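Local coordinates for UDP-L-Rhamnose Synthase (Acanthamoeba polyphaga mimivirus, PDB 7JID), which catalyses the formation of UDP-L-rhamnose, probably by epimerising and reducing a UDP-4-keto-6-deoxyglucose intermediate with NADPH as the hydride donor, at residues A[33-36]-A[42-45]; A[63-66]-A[71-74]; A[164-169]-A[173-178]. All blocks are in the same frame, centred on the assembly; numbering follows the deposited sequence.

Interaction 1 (A[33-36]-A[42-45]). With NAP (NADP nicotinamide-adenine-dinucleotide phosphate), chain D.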
loop_
_atom_site.group_PDB
_atom_site.type_symbol
_atom_site.label_atom_id
_atom_site.label_comp_id
_atom_site.label_asym_id
_atom_site.label_seq_id
_atom_site.Cartn_x
_atom_site.Cartn_y
_atom_site.Cartn_z
ATOM N N ALA A 33 0.552 -14.704 18.623
ATOM C CA ALA A 33 -0.290 -13.492 18.663
ATOM C C ALA A 33 -1.746 -13.877 18.406
ATOM O O ALA A 33 -2.057 -14.624 17.457
ATOM C CB ALA A 33 0.196 -12.456 17.670
ATOM N N GLN A 34 -2.640 -13.367 19.251
ATOM C CA GLN A 34 -4.101 -13.509 19.042
ATOM C C GLN A 34 -4.638 -12.372 18.167
ATOM O O GLN A 34 -5.719 -12.573 17.569
ATOM C CB GLN A 34 -4.813 -13.560 20.391
ATOM C CG GLN A 34 -4.378 -14.777 21.198
ATOM C CD GLN A 34 -4.567 -16.059 20.429
ATOM O OE1 GLN A 34 -3.604 -16.752 20.073
ATOM N NE2 GLN A 34 -5.816 -16.374 20.131
ATOM N N SER A 35 -3.950 -11.235 18.070
ATOM C CA SER A 35 -4.461 -10.066 17.305
ATOM C C SER A 35 -4.139 -10.243 15.814
ATOM O O SER A 35 -3.134 -10.896 15.506
ATOM C CB SER A 35 -3.945 -8.759 17.848
ATOM O OG SER A 35 -2.549 -8.639 17.682
ATOM N N ARG A 36 -5.013 -9.726 14.954
ATOM C CA ARG A 36 -4.749 -9.579 13.503
ATOM C C ARG A 36 -3.846 -8.360 13.335
ATOM O O ARG A 36 -4.066 -7.332 13.991
ATOM C CB ARG A 36 -6.061 -9.493 12.723
ATOM C CG ARG A 36 -7.004 -10.675 12.923
ATOM C CD ARG A 36 -6.334 -11.973 12.613
ATOM N NE ARG A 36 -6.040 -12.089 11.179
ATOM C CZ ARG A 36 -5.700 -13.235 10.611
ATOM N NH1 ARG A 36 -5.565 -14.320 11.347
ATOM N NH2 ARG A 36 -5.526 -13.326 9.314
ATOM N N ALA A 42 -5.922 -3.623 18.443
ATOM C CA ALA A 42 -5.763 -4.937 19.114
ATOM C C ALA A 42 -4.265 -5.293 19.233
ATOM O O ALA A 42 -3.832 -5.847 20.281
ATOM C CB ALA A 42 -6.532 -6.007 18.399
ATOM N N VAL A 43 -3.475 -4.985 18.198
ATOM C CA VAL A 43 -2.013 -5.267 18.208
ATOM C C VAL A 43 -1.384 -4.495 19.378
ATOM O O VAL A 43 -0.588 -5.094 20.161
ATOM C CB VAL A 43 -1.366 -4.835 16.881
ATOM C CG1 VAL A 43 0.142 -4.843 17.004
ATOM C CG2 VAL A 43 -1.862 -5.710 15.740
ATOM N N GLU A 44 -1.710 -3.209 19.508
ATOM C CA GLU A 44 -1.063 -2.378 20.553
ATOM C C GLU A 44 -1.521 -2.883 21.923
ATOM O O GLU A 44 -0.676 -2.950 22.810
ATOM C CB GLU A 44 -1.379 -0.901 20.390
ATOM C CG GLU A 44 -0.761 -0.089 21.508
ATOM C CD GLU A 44 -0.616 1.379 21.225
ATOM O OE1 GLU A 44 -1.113 1.837 20.177
ATOM O OE2 GLU A 44 0.011 2.055 22.047
ATOM N N ARG A 45 -2.786 -3.263 22.080
ATOM C CA ARG A 45 -3.256 -3.836 23.366
ATOM C C ARG A 45 -2.457 -5.114 23.648
ATOM O O ARG A 45 -2.016 -5.294 24.812
ATOM C CB ARG A 45 -4.766 -4.087 23.355
ATOM C CG ARG A 45 -5.621 -2.829 23.483
ATOM C CD ARG A 45 -7.094 -3.213 23.710
ATOM N NE ARG A 45 -7.733 -3.939 22.609
ATOM C CZ ARG A 45 -8.250 -3.374 21.507
ATOM N NH1 ARG A 45 -8.204 -2.062 21.337
ATOM N NH2 ARG A 45 -8.807 -4.123 20.571
HETATM P PA NAP D . 1.342 -19.215 5.192
HETATM O O1A NAP D . 1.500 -20.674 5.552
HETATM O O2A NAP D . 0.149 -18.794 4.390
HETATM O O5B NAP D . 1.391 -18.491 6.600
HETATM C C5B NAP D . 0.947 -17.141 6.735
HETATM C C4B NAP D . 0.303 -16.834 8.078
HETATM O O4B NAP D . 0.035 -15.445 8.218
HETATM C C3B NAP D . -1.014 -17.592 8.178
HETATM O O3B NAP D . -0.924 -18.251 9.464
HETATM C C2B NAP D . -2.043 -16.469 8.166
HETATM O O2B NAP D . -3.053 -16.774 9.079
HETATM C C1B NAP D . -1.281 -15.258 8.700
HETATM N N9A NAP D . -1.776 -13.932 8.384
HETATM C C8A NAP D . -1.966 -13.412 7.180
HETATM N N7A NAP D . -2.387 -12.149 7.274
HETATM C C5A NAP D . -2.479 -11.861 8.579
HETATM C C6A NAP D . -2.893 -10.725 9.307
HETATM N N6A NAP D . -3.282 -9.655 8.653
HETATM N N1A NAP D . -2.872 -10.829 10.681
HETATM C C2A NAP D . -2.445 -11.952 11.274
HETATM N N3A NAP D . -2.049 -13.082 10.667
HETATM C C4A NAP D . -2.049 -13.035 9.307
HETATM O O3 NAP D . 2.588 -18.557 4.413
HETATM P PN NAP D . 4.167 -18.772 4.727
HETATM O O1N NAP D . 4.640 -19.300 3.382
HETATM O O2N NAP D . 4.501 -19.342 6.041
HETATM O O5D NAP D . 4.646 -17.263 4.676
HETATM C C5D NAP D . 4.848 -16.321 5.721
HETATM C C4D NAP D . 4.861 -14.902 5.079
HETATM O O4D NAP D . 6.098 -14.324 5.355
HETATM C C3D NAP D . 4.776 -15.042 3.574
HETATM O O3D NAP D . 4.542 -13.752 2.894
HETATM C C2D NAP D . 6.169 -15.706 3.470
HETATM O O2D NAP D . 6.815 -15.783 2.191
HETATM C C1D NAP D . 7.013 -14.880 4.404
HETATM P P2B NAP D . -4.569 -16.883 8.621
HETATM O O1X NAP D . -4.778 -18.174 7.956
HETATM O O2X NAP D . -5.173 -16.895 10.037
HETATM O O3X NAP D . -5.041 -15.704 7.762
#
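With chi1 at 66°, Ser35 tucks OG between its own backbone N and carbonyl carbon, over the start of helix 40-50, and Val43 holds CG1 anti to its backbone N (chi1 168°), which leaves CG2 beside the N and facing the same loop. OG rests 3.5 Å from Val43 CA, while Ser35 CB lies against Ala42, 3.8 Å from its CB. Next along the loop, the carbonyl O of Arg36 comes within 3.2 Å of Val43 CG2, a tight approach of a methyl to a backbone oxygen. Between the segments the contact is therefore purely van der Waals. The polar need of the serine is met by Glu46, one turn further on the helix, whose carboxylate accepts from Ser35 OG and from Gln34 N and so ties the loop down.

Arg36 turns away from the helix. Its chain, bent at chi2 and chi3, lays the guanidinium over the adenine of NADP, with C2A about 3.5 Å above the centre of the group. The edge of the guanidinium meets the 2'-phosphate in a two-pronged, nearly straight grip: NH1 to O2X and NH2 to O3X, each 2.9 Å. Paired, charged donors on this phosphate, placed just after the second strand of a Rossmann fold, are consistent with selection of NADP(H) over NAD(H).

Interaction 2 (A[63-66]-A[71-74]). With NAP (NADP nicotinamide-adenine-dinucleotide phosphate), chain D.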
loop_
_atom_site.group_PDB
_atom_site.type_symbol
_atom_site.label_atom_id
_atom_site.label_comp_id
_atom_site.label_asym_id
_atom_site.label_seq_id
_atom_site.Cartn_x
_atom_site.Cartn_y
_atom_site.Cartn_z
ATOM N N HIS A 63 -1.672 -17.221 -1.268
ATOM C CA HIS A 63 -2.460 -18.362 -1.813
ATOM C C HIS A 63 -3.818 -18.296 -1.152
ATOM O O HIS A 63 -3.957 -17.651 -0.079
ATOM C CB HIS A 63 -1.805 -19.726 -1.508
ATOM C CG HIS A 63 -1.646 -19.985 -0.051
ATOM N ND1 HIS A 63 -2.525 -20.790 0.673
ATOM C CD2 HIS A 63 -0.737 -19.528 0.830
ATOM C CE1 HIS A 63 -2.146 -20.806 1.936
ATOM N NE2 HIS A 63 -1.067 -20.016 2.069
ATOM N N GLY A 64 -4.737 -19.094 -1.648
ATOM C CA GLY A 64 -6.074 -19.149 -1.045
ATOM C C GLY A 64 -6.947 -20.069 -1.865
ATOM O O GLY A 64 -6.438 -20.811 -2.705
ATOM N N PRO A 65 -8.268 -20.036 -1.603
ATOM C CA PRO A 65 -9.202 -20.957 -2.258
ATOM C C PRO A 65 -9.082 -20.868 -3.785
ATOM O O PRO A 65 -9.102 -19.766 -4.373
ATOM C CB PRO A 65 -10.548 -20.504 -1.667
ATOM C CG PRO A 65 -10.172 -19.960 -0.289
ATOM C CD PRO A 65 -8.911 -19.173 -0.592
ATOM N N GLY A 66 -8.847 -22.021 -4.415
ATOM C CA GLY A 66 -8.793 -22.110 -5.884
ATOM C C GLY A 66 -7.392 -21.892 -6.425
ATOM O O GLY A 66 -7.155 -22.264 -7.578
ATOM N N ASP A 71 -1.040 -16.282 -7.628
ATOM C CA ASP A 71 -2.075 -15.990 -8.637
ATOM C C ASP A 71 -3.402 -15.640 -7.943
ATOM O O ASP A 71 -4.254 -14.961 -8.540
ATOM C CB ASP A 71 -2.243 -17.195 -9.561
ATOM C CG ASP A 71 -1.252 -17.191 -10.701
ATOM O OD1 ASP A 71 -0.372 -16.326 -10.684
ATOM O OD2 ASP A 71 -1.486 -17.964 -11.675
ATOM N N TYR A 72 -3.577 -16.103 -6.714
ATOM C CA TYR A 72 -4.792 -15.928 -5.887
ATOM C C TYR A 72 -5.099 -14.429 -5.869
ATOM O O TYR A 72 -6.269 -14.024 -5.913
ATOM C CB TYR A 72 -4.558 -16.484 -4.486
ATOM C CG TYR A 72 -5.599 -16.067 -3.482
ATOM C CD1 TYR A 72 -5.355 -15.076 -2.541
ATOM C CD2 TYR A 72 -6.830 -16.680 -3.488
ATOM C CE1 TYR A 72 -6.335 -14.665 -1.651
ATOM C CE2 TYR A 72 -7.810 -16.300 -2.590
ATOM C CZ TYR A 72 -7.560 -15.319 -1.649
ATOM O OH TYR A 72 -8.576 -14.953 -0.798
ATOM N N LEU A 73 -4.064 -13.572 -5.742
ATOM C CA LEU A 73 -4.269 -12.113 -5.541
ATOM C C LEU A 73 -4.683 -11.387 -6.813
ATOM O O LEU A 73 -5.021 -10.217 -6.701
ATOM C CB LEU A 73 -3.001 -11.451 -4.983
ATOM C CG LEU A 73 -2.506 -12.056 -3.676
ATOM C CD1 LEU A 73 -1.082 -11.615 -3.388
ATOM C CD2 LEU A 73 -3.451 -11.670 -2.559
ATOM N N GLU A 74 -4.687 -12.047 -7.981
ATOM C CA GLU A 74 -5.017 -11.349 -9.251
ATOM C C GLU A 74 -6.542 -11.287 -9.464
ATOM O O GLU A 74 -6.972 -10.489 -10.310
ATOM C CB GLU A 74 -4.294 -12.022 -10.415
ATOM C CG GLU A 74 -2.783 -12.088 -10.231
ATOM C CD GLU A 74 -2.108 -10.733 -10.084
ATOM O OE1 GLU A 74 -2.775 -9.704 -10.376
ATOM O OE2 GLU A 74 -0.916 -10.686 -9.679
HETATM P PA NAP D . 1.342 -19.215 5.192
HETATM O O1A NAP D . 1.500 -20.674 5.552
HETATM O O2A NAP D . 0.149 -18.794 4.390
HETATM O O5B NAP D . 1.391 -18.491 6.600
HETATM C C5B NAP D . 0.947 -17.141 6.735
HETATM C C4B NAP D . 0.303 -16.834 8.078
HETATM O O4B NAP D . 0.035 -15.445 8.218
HETATM C C3B NAP D . -1.014 -17.592 8.178
HETATM O O3B NAP D . -0.924 -18.251 9.464
HETATM C C2B NAP D . -2.043 -16.469 8.166
HETATM O O2B NAP D . -3.053 -16.774 9.079
HETATM C C1B NAP D . -1.281 -15.258 8.700
HETATM N N9A NAP D . -1.776 -13.932 8.384
HETATM C C8A NAP D . -1.966 -13.412 7.180
HETATM N N7A NAP D . -2.387 -12.149 7.274
HETATM C C5A NAP D . -2.479 -11.861 8.579
HETATM C C6A NAP D . -2.893 -10.725 9.307
HETATM N N6A NAP D . -3.282 -9.655 8.653
HETATM N N1A NAP D . -2.872 -10.829 10.681
HETATM C C2A NAP D . -2.445 -11.952 11.274
HETATM N N3A NAP D . -2.049 -13.082 10.667
HETATM C C4A NAP D . -2.049 -13.035 9.307
HETATM O O3 NAP D . 2.588 -18.557 4.413
HETATM P PN NAP D . 4.167 -18.772 4.727
HETATM O O1N NAP D . 4.640 -19.300 3.382
HETATM O O2N NAP D . 4.501 -19.342 6.041
HETATM O O5D NAP D . 4.646 -17.263 4.676
HETATM C C5D NAP D . 4.848 -16.321 5.721
HETATM C C4D NAP D . 4.861 -14.902 5.079
HETATM O O4D NAP D . 6.098 -14.324 5.355
HETATM C C3D NAP D . 4.776 -15.042 3.574
HETATM O O3D NAP D . 4.542 -13.752 2.894
HETATM C C2D NAP D . 6.169 -15.706 3.470
HETATM O O2D NAP D . 6.815 -15.783 2.191
HETATM C C1D NAP D . 7.013 -14.880 4.404
HETATM P P2B NAP D . -4.569 -16.883 8.621
HETATM O O1X NAP D . -4.778 -18.174 7.956
HETATM O O2X NAP D . -5.173 -16.895 10.037
HETATM O O3X NAP D . -5.041 -15.704 7.762
#
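Tyr72 presses one face of its ring against the backbone of His63 and Gly64, and its side chain can be followed outward along that path. Tyr72 CB begins 3.9 Å from Gly64 N. CG, swung anti to the backbone N (chi1 166°), lies 3.7 Å from the carbonyl carbon of His63. From here the two sides of the ring part company. CD1 faces His63 O, which stands above the plane near the rim, whereas CD2 is 3.6 Å from Gly64 CA. That CA sits over the same face, 3.8 Å from the ring centroid and 23° off the normal, in a CH-pi contact that brings the main chain directly onto the aromatic surface. Further out, CE2 touches Pro65 CD at 3.7 Å, the proline ring meeting the tyrosine at a slant. At the tip, OH is hydrogen-bonded to Glu81, with a weak bond to Lys78, so the ring is anchored at its far end as well as along its face.

His63 leaves the backbone with its CB directed away from Tyr72, and its ring meets the cofactor through NE2. This nitrogen donates to O2A of the NADP pyrophosphate at 2.9 Å (159° at the hydrogen), and the oxygen lies in the plane of the imidazole at its edge. Tyr72 thus backs the peptide of the residue that contacts the cofactor phosphate. Asp71 ties the 3-10 turn to Arg257 through a salt bridge. This is the loop after the third strand of a Rossmann fold, between strand 54-57 and helix 79-99, and here it lines the pyrophosphate part of the NADP site.

Interaction 3 (A[164-169]-A[173-178]). With AWU ([[(2~{R},3~{S},4~{R},5~{R})-5-[2,4-bis(oxidanylidene)pyrimidin-1-yl]-3,4-bis(oxidanyl)oxolan-2-yl]methoxy-oxidanyl-phosphoryl] [(2~{R},3~{R},4~{R},5~{R},6~{S})-6-methyl-3,4,5-tris(oxidanyl)oxan-2-yl] hydrogen phosphate), chain C.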
loop_
_atom_site.group_PDB
_atom_site.type_symbol
_atom_site.label_atom_id
_atom_site.label_comp_id
_atom_site.label_asym_id
_atom_site.label_seq_id
_atom_site.Cartn_x
_atom_site.Cartn_y
_atom_site.Cartn_z
ATOM N N MET A 164 11.604 -18.011 -2.840
ATOM C CA MET A 164 11.439 -19.431 -3.255
ATOM C C MET A 164 11.880 -20.366 -2.129
ATOM O O MET A 164 12.723 -21.275 -2.292
ATOM C CB MET A 164 12.273 -19.700 -4.503
ATOM C CG MET A 164 11.843 -18.747 -5.615
ATOM S SD MET A 164 12.892 -18.813 -7.050
ATOM C CE MET A 164 11.888 -17.906 -8.221
ATOM N N PRO A 165 11.300 -20.207 -0.914
ATOM C CA PRO A 165 11.776 -20.980 0.219
ATOM C C PRO A 165 11.622 -22.497 0.063
ATOM O O PRO A 165 10.627 -22.967 -0.508
ATOM C CB PRO A 165 10.911 -20.523 1.393
ATOM C CG PRO A 165 9.756 -19.794 0.781
ATOM C CD PRO A 165 10.262 -19.235 -0.550
ATOM N N ILE A 166 12.652 -23.230 0.512
ATOM C CA ILE A 166 12.794 -24.707 0.395
ATOM C C ILE A 166 12.936 -25.314 1.793
ATOM O O ILE A 166 13.606 -24.706 2.619
ATOM C CB ILE A 166 14.019 -25.038 -0.456
ATOM C CG1 ILE A 166 13.840 -24.626 -1.924
ATOM C CG2 ILE A 166 14.400 -26.513 -0.351
ATOM C CD1 ILE A 166 15.144 -24.464 -2.646
ATOM N N THR A 167 12.240 -26.404 2.049
ATOM C CA THR A 167 12.493 -27.245 3.239
ATOM C C THR A 167 12.835 -28.661 2.800
ATOM O O THR A 167 12.387 -29.077 1.705
ATOM C CB THR A 167 11.289 -27.217 4.188
ATOM O OG1 THR A 167 10.124 -27.611 3.451
ATOM C CG2 THR A 167 11.128 -25.862 4.846
ATOM N N ILE A 168 13.589 -29.364 3.633
ATOM C CA ILE A 168 13.892 -30.811 3.466
ATOM C C ILE A 168 12.559 -31.555 3.510
ATOM O O ILE A 168 12.283 -32.338 2.597
ATOM C CB ILE A 168 14.862 -31.295 4.556
ATOM C CG1 ILE A 168 16.213 -30.584 4.482
ATOM C CG2 ILE A 168 14.969 -32.813 4.500
ATOM C CD1 ILE A 168 16.996 -30.596 5.798
ATOM N N GLU A 169 11.741 -31.251 4.502
ATOM C CA GLU A 169 10.389 -31.869 4.591
ATOM C C GLU A 169 9.554 -31.375 3.400
ATOM O O GLU A 169 9.497 -30.178 3.209
ATOM C CB GLU A 169 9.718 -31.494 5.914
ATOM C CG GLU A 169 8.495 -32.355 6.204
ATOM C CD GLU A 169 7.722 -32.002 7.464
ATOM O OE1 GLU A 169 8.243 -31.241 8.295
ATOM O OE2 GLU A 169 6.602 -32.483 7.600
ATOM N N ARG A 173 3.827 -25.637 0.249
ATOM C CA ARG A 173 4.447 -24.293 0.164
ATOM C C ARG A 173 5.918 -24.365 -0.303
ATOM O O ARG A 173 6.439 -23.323 -0.787
ATOM C CB ARG A 173 4.366 -23.591 1.527
ATOM C CG ARG A 173 2.960 -23.296 2.054
ATOM C CD ARG A 173 2.287 -22.048 1.479
ATOM N NE ARG A 173 1.676 -22.298 0.173
ATOM C CZ ARG A 173 0.567 -23.009 -0.036
ATOM N NH1 ARG A 173 -0.078 -23.559 0.980
ATOM N NH2 ARG A 173 0.086 -23.165 -1.263
ATOM N N SER A 174 6.590 -25.506 -0.127
ATOM C CA SER A 174 8.038 -25.672 -0.392
ATOM C C SER A 174 8.316 -25.678 -1.898
ATOM O O SER A 174 7.650 -26.381 -2.660
ATOM C CB SER A 174 8.598 -26.896 0.245
ATOM O OG SER A 174 9.952 -27.068 -0.110
ATOM N N PHE A 175 9.279 -24.878 -2.337
ATOM C CA PHE A 175 9.574 -24.702 -3.784
ATOM C C PHE A 175 9.803 -26.067 -4.447
ATOM O O PHE A 175 9.322 -26.264 -5.561
ATOM C CB PHE A 175 10.782 -23.777 -3.940
ATOM C CG PHE A 175 11.241 -23.535 -5.345
ATOM C CD1 PHE A 175 10.742 -22.456 -6.061
ATOM C CD2 PHE A 175 12.208 -24.355 -5.913
ATOM C CE1 PHE A 175 11.230 -22.212 -7.336
ATOM C CE2 PHE A 175 12.650 -24.136 -7.219
ATOM C CZ PHE A 175 12.156 -23.064 -7.911
ATOM N N ILE A 176 10.576 -26.964 -3.838
ATOM C CA ILE A 176 10.904 -28.280 -4.449
ATOM C C ILE A 176 9.612 -29.090 -4.564
ATOM O O ILE A 176 9.365 -29.646 -5.669
ATOM C CB ILE A 176 11.993 -29.021 -3.669
ATOM C CG1 ILE A 176 13.319 -28.261 -3.749
ATOM C CG2 ILE A 176 12.105 -30.457 -4.150
ATOM C CD1 ILE A 176 14.510 -28.981 -3.149
ATOM N N THR A 177 8.788 -29.132 -3.518
ATOM C CA THR A 177 7.482 -29.858 -3.609
ATOM C C THR A 177 6.700 -29.314 -4.806
ATOM O O THR A 177 6.106 -30.109 -5.609
ATOM C CB THR A 177 6.658 -29.738 -2.325
ATOM O OG1 THR A 177 7.554 -30.049 -1.258
ATOM C CG2 THR A 177 5.467 -30.675 -2.333
ATOM N N LYS A 178 6.625 -28.000 -4.904
ATOM C CA LYS A 178 5.845 -27.363 -5.984
ATOM C C LYS A 178 6.418 -27.785 -7.333
ATOM O O LYS A 178 5.614 -28.254 -8.174
ATOM C CB LYS A 178 5.782 -25.841 -5.772
ATOM C CG LYS A 178 4.856 -25.497 -4.614
ATOM C CD LYS A 178 4.371 -24.094 -4.550
ATOM C CE LYS A 178 5.504 -23.156 -4.272
ATOM N NZ LYS A 178 5.039 -21.751 -4.336
HETATM P PA AWU C . 4.734 -20.632 -7.838
HETATM O O1A AWU C . 3.710 -19.991 -8.697
HETATM O O2A AWU C . 4.465 -22.034 -7.321
HETATM O O3A AWU C . 5.084 -19.915 -6.417
HETATM P PB AWU C . 4.878 -18.325 -6.034
HETATM O O1B AWU C . 5.480 -17.323 -7.050
HETATM O O2B AWU C . 3.414 -18.133 -5.580
HETATM O O3B AWU C . 5.863 -18.303 -4.773
HETATM C "C5'" AWU C . 6.115 -15.866 -2.101
HETATM O "O5'" AWU C . 5.855 -17.052 -2.828
HETATM C "C4'" AWU C . 7.614 -15.682 -1.945
HETATM O "O4'" AWU C . 7.938 -14.399 -1.363
HETATM C "C3'" AWU C . 8.250 -15.760 -3.295
HETATM O "O3'" AWU C . 9.635 -15.884 -3.109
HETATM C "C2'" AWU C . 7.840 -17.001 -4.081
HETATM C "C1'" AWU C . 6.389 -17.202 -4.075
HETATM N N1 AWU C . 6.610 -22.711 -12.211
HETATM C C2 AWU C . 6.866 -23.608 -13.233
HETATM O O2 AWU C . 8.043 -23.922 -13.506
HETATM N N3 AWU C . 5.804 -24.234 -13.831
HETATM C C4 AWU C . 4.518 -23.890 -13.556
HETATM O O4 AWU C . 3.581 -24.545 -14.147
HETATM C C5 AWU C . 4.261 -23.001 -12.512
HETATM C C6 AWU C . 5.318 -22.327 -11.908
HETATM C C1C AWU C . 7.733 -22.020 -11.514
HETATM C C2C AWU C . 7.628 -20.501 -11.379
HETATM C C3C AWU C . 8.452 -20.243 -10.092
HETATM C C4C AWU C . 8.182 -21.491 -9.315
HETATM C C5C AWU C . 7.253 -21.333 -8.131
HETATM C "C6'" AWU C . 5.406 -16.070 -0.764
HETATM O "O2'" AWU C . 8.346 -18.129 -3.397
HETATM O O2C AWU C . 8.225 -19.907 -12.504
HETATM O O3C AWU C . 9.840 -20.237 -10.374
HETATM O O4C AWU C . 7.558 -22.436 -10.175
HETATM O O5C AWU C . 6.086 -20.633 -8.621
HETATM O O HOH W 1 8.337 -21.740 -1.744
HETATM O O HOH W 2 10.527 -29.592 -0.469
#
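Phe175 N donates to Pro165 O at 3.0 Å, from a position tilted slightly out of the carbonyl plane. Thr167 N donates almost straight to Ser174 OG at 3.2 Å; that oxygen is carried anti to its own backbone N (chi1 176°) and so toward the loop. These two hydrogen bonds join the segments at the turn into helix 175-181. Two waters add further bridges between them. One donates to Pro165 O and to Arg173 O, and the other accepts from Ser174 OG and donates to Thr167 O, so the buried hydroxyl both gives and receives. Thr167 OG1 is used within its own segment, as donor to Glu169 O.

Ser174 occupies the N-cap position of helix 175-181, and the loop it faces leaves the end of strand 157-162, the fifth of the parallel Rossmann sheet. The junction thereby falls at the C-terminal edge of the strands, where such folds place their ligands.

Apolar packing fills the space alongside. Met164 and Phe175 run side by side, with Met164 CB 3.5 Å from Phe175 CD1, and the sulfur SD makes a Met-aromatic contact, obliquely placed 4.7 Å from the ring centroid. The Ile166 side chain runs obliquely across those of Phe175 and Ile176, with CG1 on Phe175 CB and CG2 3.7 Å from Ile176 CD1. Ile166 also packs on Ile281 and Val284 of helix 277-287.

The third group of contacts is with the bound UDP-deoxysugar. Met164 N donates to O3' of the sugar at 2.9 Å, and Phe175 CE1 rests 3.7 Å from C4C of the uridine ribose. From the first turn of the helix, Lys178 reaches the pyrophosphate, its NZ bonded to the bridging O3A (2.8 Å) and to O2A.

In the fold
The three contacts follow one another along the chain and line successive parts of one cleft. Interaction 1 is partly buried and the most peripheral, its centre about 23 Å from the centre of the chain, against about 17 Å for interaction 2 and about 11 Å for the largely buried interaction 3. Both 1 and 2 hold NADP, interaction 1 at the adenine and 2'-phosphate, interaction 2 at the pyrophosphate, and each joins its segments by packing alone. Interaction 3 adds hydrogen bonds and waters and binds the UDP-sugar, with Arg173 also near NADP. Interactions 2 and 3 meet directly, His63 CE1 lying 3.6 Å from Arg173 NH1, consistent with adjoining cofactor and sugar sites; interaction 1 touches neither.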